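Local atomic coordinates of complement C1r subcomponent (Homo sapiens, PDB entry 6F1D), a protein that acts as a serine protease of the complement C1 complex, where it associates with C1s and activates it. Residues Pro21-Pro26 / Ser102-Gly107; Pro61-Gln66 / Phe97-Ser102; Glu48-Glu53 / Gln81-Leu86. All blocks are in the same frame, centred on the assembly; numbering follows the deposited sequence.

Interaction 1. Residues Pro21-Pro26 / Ser102-Gly107; sequences PRSYPP and SGDSRG. With CA (calcium ion), chain B.
Backbone and side chain of Tyr24 both meet Ser105 where the two loops Pro21-Pro26 and Ser102-Gly107 run in roughly opposite directions. The amide Tyr24 N donates to Ser105 O at 3.2 Å, nearly along the C=O axis. The same oxygen accepts a second, weaker approach from the preceding residue, a CA-H...O contact of 3.1 Å from Ser23 CA to Ser105 O. In Tyr24 itself CG sits between the backbone N and the carbonyl carbon (chi1 51°); ring atom CD2 lies 3.4 Å from Gly107 CA, which is at the ring edge. A water covers the centre of one ring face; it accepts from Ser105 N and lies within hydrogen-bonding distance of Tyr24 O and Gly103 O. The phenol OH finds its partners elsewhere, in Asp63 OD2 and Glu53 N. Farther out, Ser23 OG donates to Asp104 OD1 at 3.0 Å, on the anti side of the carboxylate and 28° out of its plane. At the other end, Arg106 bends at chi3 (89°) and gives a fairly long bond, 3.3 Å, from NE to Pro21 O. A water that donates to Pro21 O also accepts from Arg106 NE, so the one N-H is shared between carbonyl and water. At the Ser102 end the polar partner is a metal: Ser102 O binds the calcium ion at 2.5 Å, beside two waters and the carboxylates of Glu53, Asp63 and Asp100. Through the Tyr24 hydroxyl, whose partner Asp63 is itself a ligand, the contact supplies a second shell as well as a first. Such paired loops, holding a calcium ion with acidic side chains and a backbone carbonyl, are typical of the calcium site of a CUB domain.

Interaction 2. Residues Pro61-Gln66 / Phe97-Ser102; sequences PYDQLQ and FFTDES. With CA (calcium ion), chain B.
Of the flat groups between Pro61-Gln66 and Phe97-Ser102, the Phe98 ring is met at its edge by Gln66 OE1, 3.7 Å from Phe98 CE2, while Gln64 OE1 approaches it obliquely, the NE2 of that amide being hydrogen-bonded to Cys60 O. The amide of Gln66 is turned 71° from the ring; its OE1 is hydrogen-bonded to Tyr68. Phe97 carries Thr99 CG2 over one face, toward the rim, and its CD2 lies 3.3 Å from Gln64 O. Pro61 CG covers the centre of one face of Tyr62, whose side chain lies alongside Asp100 and points the same way, CB being 3.5 Å from Asp100 OD2. Gln64 and Phe98 form an antiparallel hydrogen-bonded pair, joined by Gln64 N to Phe98 O and by Phe98 N to Gln64 O. Past this pair the carboxylate of Asp63 takes over: its OD1 accepts from Asp100 N at 2.9 Å, the amide standing above the carboxylate plane. Asp100 CG lies between its backbone N and carbonyl carbon (chi1 69°), and OD1 binds the calcium ion at 2.4 Å. Both Asp63 oxygens bind it too, so the metal probably offsets repulsion between the two OD1 atoms. Strands 64-69 and 92-98 are neighbours in the five-stranded sheet; strand 72-77 flanks the first, strand 29-35 the second, and Tyr24 and Trp108 meet Phe97 edge-to-face.

Interaction 3. Residues Glu48-Glu53 / Gln81-Leu86; sequences EPFDIE and QRPPDL. Unlike the reference sequence in segment 48-53: Glu53 (reference Asp). With CA (calcium ion), chain B.
Within the CUB domain's beta sandwich, the connection that follows strand 40-46 packs here against the one leading into strand 86-87, with Phe50 as the hydrophobic centre of the meeting. Its CG lies anti to the backbone N (chi1 -180°), and one ring face receives two C-H groups of the other segment, both offset toward the rim. Pro83 CD stands 3.7 Å from the ring centroid, nearest to Phe50 CE2 and CZ, while Arg82 CA stands 4.0 Å from that centroid, above CG and CD1. Both are CH-pi contacts. The Arg82 CB methylene packs beside Phe50 CB at 3.7 Å, and the proline crosses the phenylalanine at about a right angle. Gln81 O comes obliquely to Phe50 CD1.

Outside this apolar patch, Arg82 turns its chain to Glu48. Extended from CG to NE, it presents NE to Glu48 OE1 at 3.1 Å in a salt bridge with a nearly straight hydrogen bond of 173°. The oxygen lies in the guanidinium plane, yet NE meets the carboxylate on its anti side, and the two planes are 69° apart. A water accepts from Arg82 N and reaches Glu48 OE1 only weakly. Away from this packing, Glu53, which differs here from the reference aspartate, extends its chain to the calcium ion, OE2 at 2.3 Å.

The chemistry is therefore divided: one face of buried Phe50 is covered by C-H groups next to peptide nitrogens, whose polarisation probably favours the ring's pi electrons, whereas Glu48 is exposed, so solvent would be expected to weaken the charge attraction, while the straight NE bond gives it a defined direction.

In the fold
Followed from the N terminus, the chain leaves strand 13-16 and passes through Pro21-Pro26, whose partner Ser102-Gly107 comes only after strand 92-98; interaction 1 therefore closes the longest loop, and interactions 2 and 3 both fall within it. Those two cross, their segments following in the order Glu48-Glu53, Pro61-Gln66, Gln81-Leu86, Phe97-Ser102. Interaction 2 ties two adjacent strands of the five-stranded sheet, whereas interaction 3 joins connections flanking strands of both sheets. At one end of the sandwich the calcium ion is bound by residues from segments of all three, interaction 3 contributing only Glu53. Interactions 1 and 2 share Ser102, and Asp51 of interaction 3 bonds to Arg106 and Gly107 of interaction 1.

Interaction 1. Residues Pro21-Pro26 / Ser102-Gly107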
loop_
_atom_site.group_PDB
_atom_site.type_symbol
_atom_site.label_atom_id
_atom_site.label_comp_id
_atom_site.label_asym_id
_atom_site.label_seq_id
_atom_site.Cartn_x
_atom_site.Cartn_y
_atom_site.Cartn_z
ATOM N N PRO A 21 -9.995 8.627 -5.057
ATOM C CA PRO A 21 -9.800 9.085 -3.680
ATOM C C PRO A 21 -11.110 9.185 -2.939
ATOM O O PRO A 21 -11.260 9.963 -1.977
ATOM C CB PRO A 21 -9.182 10.469 -3.862
ATOM C CG PRO A 21 -9.912 10.996 -5.099
ATOM C CD PRO A 21 -10.297 9.766 -5.948
ATOM N N ARG A 22 -12.079 8.411 -3.401
ATOM C CA ARG A 22 -13.333 8.262 -2.686
ATOM C C ARG A 22 -13.178 7.073 -1.730
ATOM O O ARG A 22 -12.153 6.381 -1.728
ATOM C CB ARG A 22 -14.498 8.094 -3.664
ATOM C CG ARG A 22 -14.454 9.049 -4.841
ATOM C CD ARG A 22 -15.637 8.913 -5.738
ATOM N NE ARG A 22 -15.698 7.597 -6.375
ATOM C CZ ARG A 22 -14.887 7.200 -7.349
ATOM N NH1 ARG A 22 -13.929 8.000 -7.802
ATOM N NH2 ARG A 22 -15.019 5.984 -7.856
ATOM N N SER A 23 -14.173 6.862 -0.874
ATOM C CA SER A 23 -14.051 5.906 0.228
ATOM C C SER A 23 -13.713 4.502 -0.256
ATOM O O SER A 23 -14.455 3.933 -1.071
ATOM C CB SER A 23 -15.378 5.804 0.981
ATOM O OG SER A 23 -15.947 7.055 1.194
ATOM N N TYR A 24 -12.715 3.874 0.360
ATOM C CA TYR A 24 -12.519 2.451 0.067
ATOM C C TYR A 24 -13.598 1.588 0.738
ATOM O O TYR A 24 -14.189 1.969 1.753
ATOM C CB TYR A 24 -11.125 1.990 0.449
ATOM C CG TYR A 24 -10.710 2.331 1.842
ATOM C CD1 TYR A 24 -11.137 1.560 2.901
ATOM C CD2 TYR A 24 -9.884 3.432 2.081
ATOM C CE1 TYR A 24 -10.771 1.849 4.210
ATOM C CE2 TYR A 24 -9.489 3.746 3.395
ATOM C CZ TYR A 24 -9.953 2.943 4.445
ATOM O OH TYR A 24 -9.561 3.182 5.747
ATOM N N PRO A 25 -13.926 0.445 0.144
ATOM C CA PRO A 25 -15.009 -0.418 0.670
ATOM C C PRO A 25 -14.612 -1.083 1.982
ATOM O O PRO A 25 -13.420 -1.220 2.278
ATOM C CB PRO A 25 -15.180 -1.470 -0.441
ATOM C CG PRO A 25 -14.320 -1.030 -1.564
ATOM C CD PRO A 25 -13.277 -0.144 -1.027
ATOM N N PRO A 26 -15.570 -1.580 2.760
ATOM C CA PRO A 26 -15.235 -2.286 3.993
ATOM C C PRO A 26 -14.952 -3.765 3.753
ATOM O O PRO A 26 -15.167 -4.297 2.669
ATOM C CB PRO A 26 -16.515 -2.107 4.829
ATOM C CG PRO A 26 -17.596 -2.148 3.814
ATOM C CD PRO A 26 -17.038 -1.474 2.587
ATOM N N SER A 102 -16.676 -0.572 8.702
ATOM C CA SER A 102 -17.323 0.737 8.570
ATOM C C SER A 102 -16.299 1.858 8.401
ATOM O O SER A 102 -15.087 1.677 8.604
ATOM C CB SER A 102 -18.182 1.046 9.788
ATOM O OG SER A 102 -17.304 1.251 10.906
ATOM N N GLY A 103 -16.823 3.035 8.063
ATOM C CA GLY A 103 -16.062 4.260 7.939
ATOM C C GLY A 103 -15.941 4.713 6.483
ATOM O O GLY A 103 -16.090 3.933 5.536
ATOM N N ASP A 104 -15.668 6.010 6.322
ATOM C CA ASP A 104 -15.517 6.663 5.024
ATOM C C ASP A 104 -14.148 7.348 5.068
ATOM O O ASP A 104 -14.006 8.405 5.688
ATOM C CB ASP A 104 -16.628 7.676 4.783
ATOM C CG ASP A 104 -17.945 7.014 4.325
ATOM O OD1 ASP A 104 -17.924 6.285 3.296
ATOM O OD2 ASP A 104 -18.986 7.227 4.986
ATOM N N SER A 105 -13.138 6.724 4.484
ATOM C CA SER A 105 -11.793 7.287 4.421
ATOM C C SER A 105 -11.345 7.229 2.977
ATOM O O SER A 105 -11.704 6.295 2.236
ATOM C CB SER A 105 -10.788 6.523 5.321
ATOM O OG SER A 105 -11.410 6.073 6.513
ATOM N N ARG A 106 -10.509 8.186 2.591
ATOM C CA ARG A 106 -10.245 8.352 1.166
ATOM C C ARG A 106 -9.274 7.315 0.622
ATOM O O ARG A 106 -9.294 7.059 -0.584
ATOM C CB ARG A 106 -9.736 9.764 0.888
ATOM C CG ARG A 106 -10.787 10.835 1.245
ATOM C CD ARG A 106 -10.243 12.205 1.067
ATOM N NE ARG A 106 -10.464 12.653 -0.293
ATOM C CZ ARG A 106 -9.996 13.799 -0.777
ATOM N NH1 ARG A 106 -9.286 14.606 0.011
ATOM N NH2 ARG A 106 -10.246 14.137 -2.041
ATOM N N GLY A 107 -8.413 6.708 1.462
ATOM C CA GLY A 107 -7.543 5.626 0.989
ATOM C C GLY A 107 -6.132 6.074 0.627
ATOM O O GLY A 107 -5.648 7.107 1.101
HETATM CA CA CA B . -12.698 1.212 8.233
HETATM O O HOH W 1 -12.906 12.284 -1.912
HETATM O O HOH W 2 -14.897 1.273 4.462
HETATM O O HOH W 3 -13.491 3.940 3.802
HETATM O O HOH W 4 -12.997 3.164 6.637
HETATM O O HOH W 5 -13.386 -0.018 6.387
#

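Interaction 2. Residues Pro61-Gln66 / Phe97-Ser102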
loop_
_atom_site.group_PDB
_atom_site.type_symbol
_atom_site.label_atom_id
_atom_site.label_comp_id
_atom_site.label_asym_id
_atom_site.label_seq_id
_atom_site.Cartn_x
_atom_site.Cartn_y
_atom_site.Cartn_z
ATOM N N PRO A 61 -5.976 0.044 14.797
ATOM C CA PRO A 61 -6.885 -1.048 15.175
ATOM C C PRO A 61 -7.956 -1.326 14.147
ATOM O O PRO A 61 -8.562 -2.401 14.180
ATOM C CB PRO A 61 -7.518 -0.533 16.478
ATOM C CG PRO A 61 -7.626 0.954 16.230
ATOM C CD PRO A 61 -6.357 1.313 15.423
ATOM N N TYR A 62 -8.196 -0.424 13.211
ATOM C CA TYR A 62 -9.386 -0.567 12.370
ATOM C C TYR A 62 -9.000 -1.112 11.011
ATOM O O TYR A 62 -9.360 -2.235 10.649
ATOM C CB TYR A 62 -10.071 0.789 12.222
ATOM C CG TYR A 62 -10.648 1.343 13.518
ATOM C CD1 TYR A 62 -10.427 2.667 13.891
ATOM C CD2 TYR A 62 -11.420 0.539 14.374
ATOM C CE1 TYR A 62 -10.946 3.174 15.041
ATOM C CE2 TYR A 62 -11.940 1.056 15.534
ATOM C CZ TYR A 62 -11.708 2.386 15.846
ATOM O OH TYR A 62 -12.222 2.900 17.005
ATOM N N ASP A 63 -8.282 -0.308 10.247
ATOM C CA ASP A 63 -7.865 -0.636 8.893
ATOM C C ASP A 63 -6.353 -0.559 8.895
ATOM O O ASP A 63 -5.797 0.216 9.673
ATOM C CB ASP A 63 -8.412 0.368 7.830
ATOM C CG ASP A 63 -9.912 0.557 7.903
ATOM O OD1 ASP A 63 -10.623 -0.326 8.424
ATOM O OD2 ASP A 63 -10.396 1.619 7.450
ATOM N N GLN A 64 -5.683 -1.351 8.039
ATOM C CA GLN A 64 -4.218 -1.354 8.054
ATOM C C GLN A 64 -3.698 -1.480 6.644
ATOM O O GLN A 64 -4.202 -2.314 5.885
ATOM C CB GLN A 64 -3.626 -2.531 8.858
ATOM C CG GLN A 64 -4.098 -2.628 10.301
ATOM C CD GLN A 64 -5.479 -3.308 10.460
ATOM O OE1 GLN A 64 -5.842 -4.184 9.689
ATOM N NE2 GLN A 64 -6.209 -2.932 11.520
ATOM N N LEU A 65 -2.630 -0.745 6.329
ATOM C CA LEU A 65 -1.828 -1.006 5.126
ATOM C C LEU A 65 -0.465 -1.557 5.569
ATOM O O LEU A 65 0.274 -0.884 6.289
ATOM C CB LEU A 65 -1.650 0.269 4.297
ATOM C CG LEU A 65 -0.790 0.050 3.037
ATOM C CD1 LEU A 65 -1.522 -0.999 2.168
ATOM C CD2 LEU A 65 -0.665 1.383 2.257
ATOM N N GLN A 66 -0.148 -2.791 5.191
ATOM C CA GLN A 66 1.092 -3.432 5.606
ATOM C C GLN A 66 1.954 -3.618 4.369
ATOM O O GLN A 66 1.435 -3.956 3.304
ATOM C CB GLN A 66 0.825 -4.789 6.248
ATOM C CG GLN A 66 -0.274 -4.783 7.245
ATOM C CD GLN A 66 -0.382 -6.107 7.925
ATOM O OE1 GLN A 66 0.022 -7.146 7.366
ATOM N NE2 GLN A 66 -0.931 -6.102 9.130
ATOM N N PHE A 97 -3.744 -4.714 2.291
ATOM C CA PHE A 97 -4.645 -3.696 2.831
ATOM C C PHE A 97 -5.856 -4.399 3.438
ATOM O O PHE A 97 -6.613 -5.059 2.715
ATOM C CB PHE A 97 -5.053 -2.753 1.688
ATOM C CG PHE A 97 -5.869 -1.562 2.104
ATOM C CD1 PHE A 97 -6.919 -1.160 1.309
ATOM C CD2 PHE A 97 -5.553 -0.824 3.234
ATOM C CE1 PHE A 97 -7.700 -0.030 1.659
ATOM C CE2 PHE A 97 -6.323 0.311 3.580
ATOM C CZ PHE A 97 -7.371 0.696 2.783
ATOM N N PHE A 98 -6.058 -4.233 4.745
ATOM C CA PHE A 98 -7.183 -4.821 5.464
ATOM C C PHE A 98 -8.107 -3.709 5.926
ATOM O O PHE A 98 -7.634 -2.714 6.478
ATOM C CB PHE A 98 -6.721 -5.561 6.714
ATOM C CG PHE A 98 -5.761 -6.695 6.456
ATOM C CD1 PHE A 98 -6.237 -7.960 6.157
ATOM C CD2 PHE A 98 -4.384 -6.504 6.577
ATOM C CE1 PHE A 98 -5.367 -9.024 5.945
ATOM C CE2 PHE A 98 -3.493 -7.573 6.370
ATOM C CZ PHE A 98 -3.992 -8.829 6.054
ATOM N N THR A 99 -9.406 -3.873 5.741
ATOM C CA THR A 99 -10.316 -2.849 6.229
ATOM C C THR A 99 -11.441 -3.513 6.984
ATOM O O THR A 99 -11.837 -4.655 6.692
ATOM C CB THR A 99 -10.898 -1.980 5.103
ATOM O OG1 THR A 99 -11.735 -2.791 4.261
ATOM C CG2 THR A 99 -9.784 -1.423 4.224
ATOM N N ASP A 100 -11.980 -2.796 7.946
ATOM C CA ASP A 100 -13.005 -3.379 8.796
ATOM C C ASP A 100 -14.387 -3.023 8.249
ATOM O O ASP A 100 -14.513 -2.611 7.099
ATOM C CB ASP A 100 -12.831 -2.909 10.239
ATOM C CG ASP A 100 -13.139 -1.401 10.427
ATOM O OD1 ASP A 100 -13.415 -0.676 9.435
ATOM O OD2 ASP A 100 -13.081 -0.938 11.601
ATOM N N GLU A 101 -15.425 -3.095 9.090
ATOM C CA GLU A 101 -16.796 -3.072 8.597
ATOM C C GLU A 101 -17.350 -1.671 8.315
ATOM O O GLU A 101 -18.436 -1.589 7.737
ATOM C CB GLU A 101 -17.722 -3.789 9.601
ATOM C CG GLU A 101 -17.812 -3.104 10.974
ATOM C CD GLU A 101 -18.615 -3.911 12.020
ATOM O OE1 GLU A 101 -18.338 -5.126 12.214
ATOM O OE2 GLU A 101 -19.533 -3.325 12.646
ATOM N N SER A 102 -16.676 -0.572 8.702
ATOM C CA SER A 102 -17.323 0.737 8.570
ATOM C C SER A 102 -16.299 1.858 8.401
ATOM O O SER A 102 -15.087 1.677 8.604
ATOM C CB SER A 102 -18.182 1.046 9.788
ATOM O OG SER A 102 -17.304 1.251 10.906
HETATM CA CA CA B . -12.698 1.212 8.233
HETATM O O HOH W 5 -13.386 -0.018 6.387
HETATM O O HOH W 4 -12.997 3.164 6.637
#

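Interaction 3. Residues Glu48-Glu53 / Gln81-Leu86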
loop_
_atom_site.group_PDB
_atom_site.type_symbol
_atom_site.label_atom_id
_atom_site.label_comp_id
_atom_site.label_asym_id
_atom_site.label_seq_id
_atom_site.Cartn_x
_atom_site.Cartn_y
_atom_site.Cartn_z
ATOM N N GLU A 48 -0.541 12.406 -2.074
ATOM C CA GLU A 48 -1.598 12.931 -1.217
ATOM C C GLU A 48 -2.888 13.078 -2.014
ATOM O O GLU A 48 -2.840 13.371 -3.207
ATOM C CB GLU A 48 -1.203 14.296 -0.634
ATOM C CG GLU A 48 0.096 14.240 0.148
ATOM C CD GLU A 48 0.436 15.532 0.889
ATOM O OE1 GLU A 48 1.204 15.454 1.880
ATOM O OE2 GLU A 48 -0.044 16.620 0.483
ATOM N N PRO A 49 -4.060 12.895 -1.404
ATOM C CA PRO A 49 -4.341 12.531 -0.022
ATOM C C PRO A 49 -4.020 11.096 0.333
ATOM O O PRO A 49 -4.042 10.180 -0.491
ATOM C CB PRO A 49 -5.849 12.762 0.093
ATOM C CG PRO A 49 -6.332 12.447 -1.287
ATOM C CD PRO A 49 -5.306 13.131 -2.153
ATOM N N PHE A 50 -3.701 10.933 1.609
ATOM C CA PHE A 50 -3.507 9.636 2.243
ATOM C C PHE A 50 -4.434 9.662 3.439
ATOM O O PHE A 50 -4.374 10.599 4.239
ATOM C CB PHE A 50 -2.052 9.446 2.678
ATOM C CG PHE A 50 -1.766 8.114 3.346
ATOM C CD1 PHE A 50 -1.900 7.956 4.720
ATOM C CD2 PHE A 50 -1.330 7.062 2.602
ATOM C CE1 PHE A 50 -1.607 6.717 5.319
ATOM C CE2 PHE A 50 -1.029 5.858 3.172
ATOM C CZ PHE A 50 -1.175 5.677 4.534
ATOM N N ASP A 51 -5.334 8.683 3.536
ATOM C CA ASP A 51 -6.335 8.729 4.606
ATOM C C ASP A 51 -6.812 7.299 4.861
ATOM O O ASP A 51 -7.630 6.772 4.100
ATOM C CB ASP A 51 -7.479 9.677 4.232
ATOM C CG ASP A 51 -8.622 9.642 5.229
ATOM O OD1 ASP A 51 -8.355 9.317 6.422
ATOM O OD2 ASP A 51 -9.779 9.952 4.824
ATOM N N ILE A 52 -6.247 6.670 5.885
ATOM C CA ILE A 52 -6.685 5.349 6.329
ATOM C C ILE A 52 -7.196 5.544 7.746
ATOM O O ILE A 52 -6.522 6.185 8.563
ATOM C CB ILE A 52 -5.545 4.322 6.280
ATOM C CG1 ILE A 52 -5.027 4.160 4.837
ATOM C CG2 ILE A 52 -5.974 2.943 6.900
ATOM C CD1 ILE A 52 -3.905 3.160 4.701
ATOM N N GLU A 53 -8.375 5.001 8.032
ATOM C CA GLU A 53 -9.030 5.272 9.307
ATOM C C GLU A 53 -8.105 4.870 10.464
ATOM O O GLU A 53 -7.441 3.817 10.401
ATOM C CB GLU A 53 -10.365 4.499 9.344
ATOM C CG GLU A 53 -11.194 4.665 10.650
ATOM C CD GLU A 53 -12.385 3.713 10.702
ATOM O OE1 GLU A 53 -13.345 3.974 11.460
ATOM O OE2 GLU A 53 -12.362 2.679 10.009
ATOM N N GLN A 81 -1.243 11.108 7.552
ATOM C CA GLN A 81 0.073 11.552 7.110
ATOM C C GLN A 81 0.671 10.418 6.282
ATOM O O GLN A 81 0.709 9.264 6.729
ATOM C CB GLN A 81 0.968 11.934 8.298
ATOM C CG GLN A 81 1.053 10.927 9.503
ATOM C CD GLN A 81 -0.261 10.714 10.292
ATOM O OE1 GLN A 81 -0.733 11.610 11.038
ATOM N NE2 GLN A 81 -0.860 9.536 10.162
ATOM N N ARG A 82 1.058 10.704 5.051
ATOM C CA ARG A 82 1.503 9.589 4.230
ATOM C C ARG A 82 2.831 9.052 4.751
ATOM O O ARG A 82 3.601 9.791 5.373
ATOM C CB ARG A 82 1.642 10.004 2.778
ATOM C CG ARG A 82 2.502 11.144 2.594
ATOM C CD ARG A 82 2.288 11.643 1.216
ATOM N NE ARG A 82 2.864 12.961 1.091
ATOM C CZ ARG A 82 4.118 13.174 0.744
ATOM N NH1 ARG A 82 4.917 12.138 0.492
ATOM N NH2 ARG A 82 4.561 14.419 0.655
ATOM N N PRO A 83 3.094 7.763 4.563
ATOM C CA PRO A 83 4.404 7.213 4.928
ATOM C C PRO A 83 5.516 7.967 4.222
ATOM O O PRO A 83 5.287 8.586 3.170
ATOM C CB PRO A 83 4.324 5.768 4.427
ATOM C CG PRO A 83 2.870 5.466 4.375
ATOM C CD PRO A 83 2.207 6.734 3.983
ATOM N N PRO A 84 6.735 7.932 4.748
ATOM C CA PRO A 84 7.853 8.501 3.996
ATOM C C PRO A 84 8.154 7.608 2.809
ATOM O O PRO A 84 7.735 6.450 2.746
ATOM C CB PRO A 84 9.004 8.503 5.005
ATOM C CG PRO A 84 8.705 7.291 5.851
ATOM C CD PRO A 84 7.190 7.180 5.930
ATOM N N ASP A 85 8.855 8.172 1.841
ATOM C CA ASP A 85 9.241 7.403 0.665
ATOM C C ASP A 85 10.055 6.176 1.069
ATOM O O ASP A 85 10.913 6.253 1.949
ATOM C CB ASP A 85 10.047 8.298 -0.270
ATOM C CG ASP A 85 9.218 9.430 -0.841
ATOM O OD1 ASP A 85 8.003 9.527 -0.527
ATOM O OD2 ASP A 85 9.784 10.232 -1.616
ATOM N N LEU A 86 9.804 5.042 0.415
ATOM C CA LEU A 86 10.423 3.774 0.787
ATOM C C LEU A 86 11.359 3.294 -0.308
ATOM O O LEU A 86 10.931 3.039 -1.436
ATOM C CB LEU A 86 9.364 2.716 1.064
ATOM C CG LEU A 86 8.571 3.070 2.305
ATOM C CD1 LEU A 86 7.344 2.166 2.422
ATOM C CD2 LEU A 86 9.501 2.939 3.498
HETATM CA CA CA B . -12.698 1.212 8.233
HETATM O O HOH W 6 -0.533 13.277 3.963
HETATM O O HOH W 5 -13.386 -0.018 6.387
HETATM O O HOH W 4 -12.997 3.164 6.637
#